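Local coordinates for twin-arginine translocation pathway signal protein (Burkholderia phytofirmans, PDB 2RJO) that binds beta-D-galactopyranose in a pocket of its periplasmic-binding-protein fold and probably serves as the sugar-capturing component of a transport system, at residues A52-L57 and R78-A83; L41-S46 and D70-A75. All coordinates share one frame; numbering follows the deposited sequence.

Interaction 1. Residues A52-L57 and R78-A83; sequences ADIRAL and RVIVEA
Ile54 and Ile80 meet in an apolar helix-to-helix contact between the segments 52-57 and 78-83, on helices 47-60 and 74-87, which pack side by side on one face of the mixed sheet. The methyl CD1 of Ile54 lies 3.6 Å from CD1 of Ile80, and the same methyl also reaches CG1 and, at 3.9 Å, CG2 of Ile80. The two side chains cross at about a right angle, with the terminal methyl of Ile54 set against the CG1-CD1 arm and the CG2 branch of Ile80. In Ile54, CG1 stands anti to the carbonyl carbon (chi1 -72°) and the chain runs on extended, which carries CD1 across the gap. Both isoleucines are buried and both rest on Leu67 of strand 65-69, while Ile51 of helix 47-60 packs against Val79 and Ile80.

Farther from the sheet, Arg55 and a single water extend the contact. Arg55 stretches from its exposed helix face with an extended chain, bringing NH2 to 3.4 Å from the CG2 methyl of Val79, which approaches the guanidinium obliquely. A water in the plane of the guanidinium, at its edge, donates a 3.0 Å hydrogen bond to Val79 O and accepts a weak one from Arg55 NH2. This carbonyl of Val79 also accepts the helical bond from Ala83 N at 2.9 Å, so it serves two donors. Successive parallel strands linked by helices on this face, with isoleucine and leucine packed between the layers, are characteristic of the Rossmann-like alpha/beta lobes of periplasmic binding proteins.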
ATOM      1  N   ALA A  52      -9.407  -9.723  16.412  1.00 25.66           N
ATOM      2  CA  ALA A  52      -9.432 -10.843  17.350  1.00 25.65           C
ATOM      3  C   ALA A  52      -8.013 -11.326  17.615  1.00 25.88           C
ATOM      4  O   ALA A  52      -7.622 -11.528  18.767  1.00 27.04           O
ATOM      5  CB  ALA A  52     -10.278 -11.980  16.789  1.00 24.95           C
ATOM      6  N   ASP A  53      -7.241 -11.504  16.543  1.00 25.10           N
ATOM      7  CA  ASP A  53      -5.858 -11.957  16.644  1.00 25.02           C
ATOM      8  C   ASP A  53      -4.974 -10.974  17.404  1.00 23.97           C
ATOM      9  O   ASP A  53      -4.132 -11.375  18.218  1.00 24.89           O
ATOM     10  CB  ASP A  53      -5.274 -12.182  15.244  1.00 26.76           C
ATOM     11  CG  ASP A  53      -5.888 -13.372  14.544  1.00 29.58           C
ATOM     12  OD1 ASP A  53      -6.874 -13.923  15.078  1.00 32.43           O
ATOM     13  OD2 ASP A  53      -5.397 -13.758  13.457  1.00 31.66           O
ATOM     14  N   ILE A  54      -5.156  -9.688  17.121  1.00 23.01           N
ATOM     15  CA  ILE A  54      -4.377  -8.654  17.777  1.00 21.54           C
ATOM     16  C   ILE A  54      -4.663  -8.700  19.270  1.00 22.04           C
ATOM     17  O   ILE A  54      -3.749  -8.552  20.080  1.00 21.46           O
ATOM     18  CB  ILE A  54      -4.718  -7.256  17.211  1.00 20.61           C
ATOM     19  CG1 ILE A  54      -4.145  -7.113  15.797  1.00 19.21           C
ATOM     20  CG2 ILE A  54      -4.157  -6.182  18.105  1.00 17.21           C
ATOM     21  CD1 ILE A  54      -4.585  -5.865  15.063  1.00 20.00           C
ATOM     22  N   ARG A  55      -5.928  -8.915  19.630  1.00 21.95           N
ATOM     23  CA  ARG A  55      -6.311  -8.995  21.038  1.00 21.42           C
ATOM     24  C   ARG A  55      -5.685 -10.229  21.673  1.00 20.38           C
ATOM     25  O   ARG A  55      -5.144 -10.168  22.772  1.00 20.22           O
ATOM     26  CB  ARG A  55      -7.843  -9.046  21.188  1.00 24.07           C
ATOM     27  CG  ARG A  55      -8.510  -7.667  21.244  1.00 26.01           C
ATOM     28  CD  ARG A  55     -10.027  -7.731  21.009  1.00 29.43           C
ATOM     29  NE  ARG A  55     -10.610  -6.391  20.988  1.00 30.33           N
ATOM     30  CZ  ARG A  55     -11.792  -6.084  20.454  1.00 33.70           C
ATOM     31  NH1 ARG A  55     -12.542  -7.025  19.885  1.00 31.80           N
ATOM     32  NH2 ARG A  55     -12.221  -4.824  20.477  1.00 32.84           N
ATOM     33  N   ALA A  56      -5.755 -11.354  20.983  1.00 20.31           N
ATOM     34  CA  ALA A  56      -5.178 -12.576  21.519  1.00 21.73           C
ATOM     35  C   ALA A  56      -3.684 -12.398  21.802  1.00 23.14           C
ATOM     36  O   ALA A  56      -3.175 -12.889  22.817  1.00 23.96           O
ATOM     37  CB  ALA A  56      -5.398 -13.734  20.541  1.00 20.83           C
ATOM     38  N   LEU A  57      -2.991 -11.686  20.914  1.00 23.35           N
ATOM     39  CA  LEU A  57      -1.555 -11.463  21.065  1.00 24.24           C
ATOM     40  C   LEU A  57      -1.273 -10.455  22.184  1.00 24.51           C
ATOM     41  O   LEU A  57      -0.323 -10.614  22.952  1.00 22.72           O
ATOM     42  CB  LEU A  57      -0.958 -10.971  19.732  1.00 26.08           C
ATOM     43  CG  LEU A  57       0.529 -11.208  19.431  1.00 27.02           C
ATOM     44  CD1 LEU A  57       0.895 -10.672  18.047  1.00 28.46           C
ATOM     45  CD2 LEU A  57       1.357 -10.520  20.470  1.00 31.01           C
ATOM     46  N   ARG A  78      -9.050   2.471  14.564  1.00 21.55           N
ATOM     47  CA  ARG A  78      -9.329   3.021  15.880  1.00 22.50           C
ATOM     48  C   ARG A  78      -9.406   1.948  16.950  1.00 21.38           C
ATOM     49  O   ARG A  78      -8.787   2.075  18.004  1.00 21.20           O
ATOM     50  CB  ARG A  78     -10.632   3.822  15.889  1.00 24.32           C
ATOM     51  CG  ARG A  78     -10.827   4.631  17.181  1.00 26.50           C
ATOM     52  CD  ARG A  78     -12.262   5.119  17.321  1.00 27.11           C
ATOM     53  NE  ARG A  78     -12.773   5.686  16.077  1.00 30.60           N
ATOM     54  CZ  ARG A  78     -12.387   6.848  15.560  1.00 28.85           C
ATOM     55  NH1 ARG A  78     -11.477   7.588  16.177  1.00 27.04           N
ATOM     56  NH2 ARG A  78     -12.924   7.269  14.418  1.00 29.84           N
ATOM     57  N   VAL A  79     -10.152   0.883  16.693  1.00 20.39           N
ATOM     58  CA  VAL A  79     -10.269  -0.155  17.704  1.00 21.05           C
ATOM     59  C   VAL A  79      -8.923  -0.816  17.981  1.00 20.22           C
ATOM     60  O   VAL A  79      -8.623  -1.149  19.129  1.00 20.57           O
ATOM     61  CB  VAL A  79     -11.311  -1.207  17.312  1.00 21.81           C
ATOM     62  CG1 VAL A  79     -10.936  -1.864  16.015  1.00 24.93           C
ATOM     63  CG2 VAL A  79     -11.441  -2.222  18.408  1.00 23.57           C
ATOM     64  N   ILE A  80      -8.106  -0.991  16.945  1.00 17.96           N
ATOM     65  CA  ILE A  80      -6.789  -1.585  17.123  1.00 18.68           C
ATOM     66  C   ILE A  80      -5.944  -0.671  17.995  1.00 18.12           C
ATOM     67  O   ILE A  80      -5.287  -1.121  18.923  1.00 17.21           O
ATOM     68  CB  ILE A  80      -6.069  -1.771  15.771  1.00 18.02           C
ATOM     69  CG1 ILE A  80      -6.787  -2.835  14.948  1.00 16.93           C
ATOM     70  CG2 ILE A  80      -4.595  -2.130  15.999  1.00 17.11           C
ATOM     71  CD1 ILE A  80      -6.226  -2.994  13.553  1.00 18.58           C
ATOM     72  N   VAL A  81      -5.965   0.618  17.681  1.00 19.03           N
ATOM     73  CA  VAL A  81      -5.198   1.596  18.439  1.00 21.20           C
ATOM     74  C   VAL A  81      -5.670   1.675  19.889  1.00 22.54           C
ATOM     75  O   VAL A  81      -4.866   1.849  20.796  1.00 23.67           O
ATOM     76  CB  VAL A  81      -5.318   2.986  17.808  1.00 20.93           C
ATOM     77  CG1 VAL A  81      -4.711   4.028  18.729  1.00 22.74           C
ATOM     78  CG2 VAL A  81      -4.637   2.999  16.456  1.00 19.82           C
ATOM     79  N   GLU A  82      -6.979   1.548  20.096  1.00 23.87           N
ATOM     80  CA  GLU A  82      -7.546   1.598  21.435  1.00 23.87           C
ATOM     81  C   GLU A  82      -7.061   0.393  22.220  1.00 23.33           C
ATOM     82  O   GLU A  82      -6.672   0.520  23.373  1.00 22.26           O
ATOM     83  CB  GLU A  82      -9.070   1.574  21.373  1.00 26.84           C
ATOM     84  CG  GLU A  82      -9.741   2.943  21.262  1.00 31.59           C
ATOM     85  CD  GLU A  82     -11.119   2.866  20.611  1.00 34.49           C
ATOM     86  OE1 GLU A  82     -11.763   1.783  20.663  1.00 35.25           O
ATOM     87  OE2 GLU A  82     -11.565   3.893  20.049  1.00 35.66           O
ATOM     88  N   ALA A  83      -7.089  -0.777  21.582  1.00 23.17           N
ATOM     89  CA  ALA A  83      -6.653  -2.014  22.219  1.00 22.81           C
ATOM     90  C   ALA A  83      -5.177  -1.962  22.624  1.00 23.10           C
ATOM     91  O   ALA A  83      -4.802  -2.412  23.704  1.00 23.60           O
ATOM     92  CB  ALA A  83      -6.901  -3.191  21.280  1.00 24.15           C
TER
HETATM   93  O   HOH W   1     -10.341  -2.059  21.363  1.00 22.99           O

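Interaction 2. Residues L41-S46 and D70-A75; sequences LTTEGS and DPNDSA. With GAL (beta-D-galactopyranose), chain B.
Two loops that follow parallel strands 38-42 and 65-69 meet here beside the sugar pocket, where Asn72 reaches the turn ending at Ser46. Asn72 ND2 gives a weak hydrogen bond to Gly45 O, 3.2 Å long and bent to 125° at the hydrogen. Asn72 CG stands anti to the backbone N (chi1 -179°), which places the amide beside Gly45; Asn72 OD1 lies 3.7 Å from Gly45 CA. The strongest polar partner of Asn72 lies outside the two segments: ND2 is bonded to Ser47 OG, and OD1 also accepts from Arg13 NE. With both ends of the amide engaged, its rotation is well defined.

The turn is type I' from Thr43 to Ser46. It is closed by a weak 3.3 Å bond from Ser46 N to Thr43 O and braced by an ST turn, in which Gly45 N donates to Thr43 OG1 over 3.2 Å. Gly45 has a positive phi of 99°, where a side chain would press on the preceding carbonyl O. Ser46 then starts helix 47-60 as its N-cap, its OG accepting from Lys49 N and also hydrogen-bonded to Glu48 OE1.

On the other loop, Asp70 meets the ligand: its OD1 accepts a 2.8 Å hydrogen bond from O6 of the galactopyranose, and its OD2 is bonded to Tyr20 OH. Tyr20 and Arg13 are themselves hydrogen-bonded to the sugar. Arg13 thus links Asn72 to the ligand, using NE for the amide and NH2 for the sugar. This is consistent with Asn72 being a second-shell residue that positions the sugar-binding Arg13, its amide nitrogen adding a weak tie to Gly45.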
ATOM      1  N   LEU A  41       0.609 -11.676  11.164  1.00 20.50           N
ATOM      2  CA  LEU A  41      -0.822 -11.899  11.304  1.00 22.53           C
ATOM      3  C   LEU A  41      -1.512 -11.558   9.987  1.00 24.05           C
ATOM      4  O   LEU A  41      -1.300 -10.480   9.434  1.00 23.31           O
ATOM      5  CB  LEU A  41      -1.386 -11.048  12.449  1.00 21.62           C
ATOM      6  CG  LEU A  41      -0.818 -11.313  13.859  1.00 22.49           C
ATOM      7  CD1 LEU A  41      -1.501 -10.389  14.856  1.00 21.61           C
ATOM      8  CD2 LEU A  41      -1.026 -12.762  14.270  1.00 21.85           C
ATOM      9  N   THR A  42      -2.312 -12.493   9.473  1.00 24.53           N
ATOM     10  CA  THR A  42      -3.028 -12.287   8.216  1.00 25.36           C
ATOM     11  C   THR A  42      -4.532 -12.381   8.473  1.00 25.38           C
ATOM     12  O   THR A  42      -5.010 -13.377   9.011  1.00 27.30           O
ATOM     13  CB  THR A  42      -2.631 -13.347   7.162  1.00 25.43           C
ATOM     14  OG1 THR A  42      -1.206 -13.394   7.046  1.00 27.78           O
ATOM     15  CG2 THR A  42      -3.214 -12.983   5.789  1.00 25.88           C
ATOM     16  N   THR A  43      -5.267 -11.342   8.083  1.00 25.94           N
ATOM     17  CA  THR A  43      -6.719 -11.273   8.285  1.00 25.87           C
ATOM     18  C   THR A  43      -7.513 -11.974   7.191  1.00 27.93           C
ATOM     19  O   THR A  43      -8.585 -12.529   7.445  1.00 26.99           O
ATOM     20  CB  THR A  43      -7.207  -9.813   8.320  1.00 24.91           C
ATOM     21  OG1 THR A  43      -7.026  -9.226   7.025  1.00 23.93           O
ATOM     22  CG2 THR A  43      -6.437  -9.013   9.354  1.00 22.68           C
ATOM     23  N   GLU A  44      -6.977 -11.929   5.975  1.00 29.45           N
ATOM     24  CA  GLU A  44      -7.599 -12.520   4.792  1.00 31.19           C
ATOM     25  C   GLU A  44      -8.913 -11.819   4.448  1.00 30.36           C
ATOM     26  O   GLU A  44      -9.812 -12.396   3.843  1.00 30.95           O
ATOM     27  CB  GLU A  44      -7.790 -14.040   4.961  1.00 33.75           C
ATOM     28  CG  GLU A  44      -9.142 -14.511   5.459  1.00 40.13           C
ATOM     29  CD  GLU A  44      -9.125 -14.880   6.929  1.00 43.09           C
ATOM     30  OE1 GLU A  44      -8.076 -15.404   7.390  1.00 44.37           O
ATOM     31  OE2 GLU A  44     -10.153 -14.653   7.610  1.00 43.57           O
ATOM     32  N   GLY A  45      -9.005 -10.549   4.834  1.00 29.63           N
ATOM     33  CA  GLY A  45     -10.184  -9.759   4.522  1.00 27.99           C
ATOM     34  C   GLY A  45     -11.203  -9.618   5.629  1.00 27.44           C
ATOM     35  O   GLY A  45     -12.167  -8.855   5.502  1.00 26.91           O
ATOM     36  N   SER A  46     -10.994 -10.356   6.714  1.00 27.52           N
ATOM     37  CA  SER A  46     -11.901 -10.322   7.851  1.00 27.16           C
ATOM     38  C   SER A  46     -11.435  -9.344   8.917  1.00 27.42           C
ATOM     39  O   SER A  46     -10.496  -9.633   9.646  1.00 28.53           O
ATOM     40  CB  SER A  46     -12.007 -11.717   8.468  1.00 26.78           C
ATOM     41  OG  SER A  46     -12.940 -11.724   9.531  1.00 24.07           O
ATOM     42  N   ASP A  70      -1.462  -2.706   8.855  1.00 17.68           N
ATOM     43  CA  ASP A  70      -2.100  -2.123   7.678  1.00 18.31           C
ATOM     44  C   ASP A  70      -3.570  -2.522   7.900  1.00 19.04           C
ATOM     45  O   ASP A  70      -3.977  -3.619   7.529  1.00 19.12           O
ATOM     46  CB  ASP A  70      -1.554  -2.799   6.408  1.00 17.39           C
ATOM     47  CG  ASP A  70      -2.167  -2.252   5.118  1.00 18.78           C
ATOM     48  OD1 ASP A  70      -3.322  -1.771   5.134  1.00 18.52           O
ATOM     49  OD2 ASP A  70      -1.491  -2.320   4.069  1.00 20.46           O
ATOM     50  N   PRO A  71      -4.372  -1.647   8.539  1.00 19.61           N
ATOM     51  CA  PRO A  71      -5.787  -1.935   8.804  1.00 21.97           C
ATOM     52  C   PRO A  71      -6.584  -2.348   7.571  1.00 22.98           C
ATOM     53  O   PRO A  71      -6.539  -1.675   6.544  1.00 23.44           O
ATOM     54  CB  PRO A  71      -6.297  -0.626   9.407  1.00 20.23           C
ATOM     55  CG  PRO A  71      -5.107  -0.127  10.143  1.00 18.26           C
ATOM     56  CD  PRO A  71      -4.003  -0.346   9.124  1.00 18.92           C
ATOM     57  N   ASN A  72      -7.304  -3.461   7.696  1.00 24.46           N
ATOM     58  CA  ASN A  72      -8.140  -4.000   6.621  1.00 27.51           C
ATOM     59  C   ASN A  72      -9.079  -2.907   6.100  1.00 27.47           C
ATOM     60  O   ASN A  72      -9.281  -2.770   4.896  1.00 27.80           O
ATOM     61  CB  ASN A  72      -8.947  -5.190   7.150  1.00 27.25           C
ATOM     62  CG  ASN A  72      -9.820  -5.822   6.094  1.00 29.52           C
ATOM     63  OD1 ASN A  72      -9.340  -6.212   5.026  1.00 29.49           O
ATOM     64  ND2 ASN A  72     -11.120  -5.941   6.391  1.00 28.53           N
ATOM     65  N   ASP A  73      -9.637  -2.129   7.020  1.00 28.61           N
ATOM     66  CA  ASP A  73     -10.532  -1.026   6.677  1.00 30.25           C
ATOM     67  C   ASP A  73     -10.154   0.126   7.601  1.00 28.87           C
ATOM     68  O   ASP A  73      -9.546  -0.084   8.650  1.00 29.48           O
ATOM     69  CB  ASP A  73     -12.007  -1.418   6.892  1.00 34.03           C
ATOM     70  CG  ASP A  73     -12.800  -1.493   5.579  1.00 37.95           C
ATOM     71  OD1 ASP A  73     -12.390  -0.822   4.597  1.00 37.74           O
ATOM     72  OD2 ASP A  73     -13.844  -2.206   5.529  1.00 40.63           O
ATOM     73  N   SER A  74     -10.509   1.341   7.216  1.00 28.22           N
ATOM     74  CA  SER A  74     -10.178   2.505   8.027  1.00 29.36           C
ATOM     75  C   SER A  74     -10.822   2.505   9.414  1.00 28.87           C
ATOM     76  O   SER A  74     -10.297   3.115  10.342  1.00 29.50           O
ATOM     77  CB  SER A  74     -10.556   3.779   7.273  1.00 28.11           C
ATOM     78  OG  SER A  74      -9.973   3.750   5.979  1.00 26.41           O
ATOM     79  N   ALA A  75     -11.950   1.819   9.558  1.00 29.46           N
ATOM     80  CA  ALA A  75     -12.643   1.753  10.843  1.00 29.09           C
ATOM     81  C   ALA A  75     -11.854   0.924  11.849  1.00 30.59           C
ATOM     82  O   ALA A  75     -11.769   1.290  13.025  1.00 31.99           O
ATOM     83  CB  ALA A  75     -14.028   1.149  10.662  1.00 30.22           C
TER
HETATM   84  C1  GAL B 368      -3.064  -3.444  -0.747  1.00 19.20           C
HETATM   85  C2  GAL B 368      -2.554  -2.570  -1.916  1.00 17.63           C
HETATM   86  C3  GAL B 368      -1.768  -1.375  -1.333  1.00 19.02           C
HETATM   87  C4  GAL B 368      -2.705  -0.568  -0.417  1.00 18.98           C
HETATM   88  C5  GAL B 368      -3.190  -1.535   0.699  1.00 20.12           C
HETATM   89  C6  GAL B 368      -4.124  -0.778   1.620  1.00 18.74           C
HETATM   90  O1  GAL B 368      -3.813  -4.550  -1.284  1.00 17.94           O
HETATM   91  O2  GAL B 368      -1.691  -3.340  -2.750  1.00 18.75           O
HETATM   92  O3  GAL B 368      -1.307  -0.530  -2.386  1.00 16.35           O
HETATM   93  O4  GAL B 368      -3.825  -0.122  -1.181  1.00 18.39           O
HETATM   94  O5  GAL B 368      -3.929  -2.662   0.123  1.00 19.35           O
HETATM   95  O6  GAL B 368      -4.548  -1.671   2.632  1.00 16.32           O

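Both interactions join the same two successive strand-loop-helix units, at different levels. Interaction 1 lies about halfway along helices 47-60 and 74-87, where their inner faces form apolar core and a water links Arg55 to the backbone of Val79 at their outer edge; interaction 2 lies at the ends of the strands leading into those helices, beside the ligand. Apolar packing dominates the first; the second is joined by one weak hydrogen bond, with better ones to neighbouring residues and the ligand. The two touch directly through Leu41, whose CD1 is 4.0 Å from CD1 of Leu57. Of the two, 41-46 with 70-75 alone includes a pocket residue; 52-57 with 78-83 is structural packing behind the site.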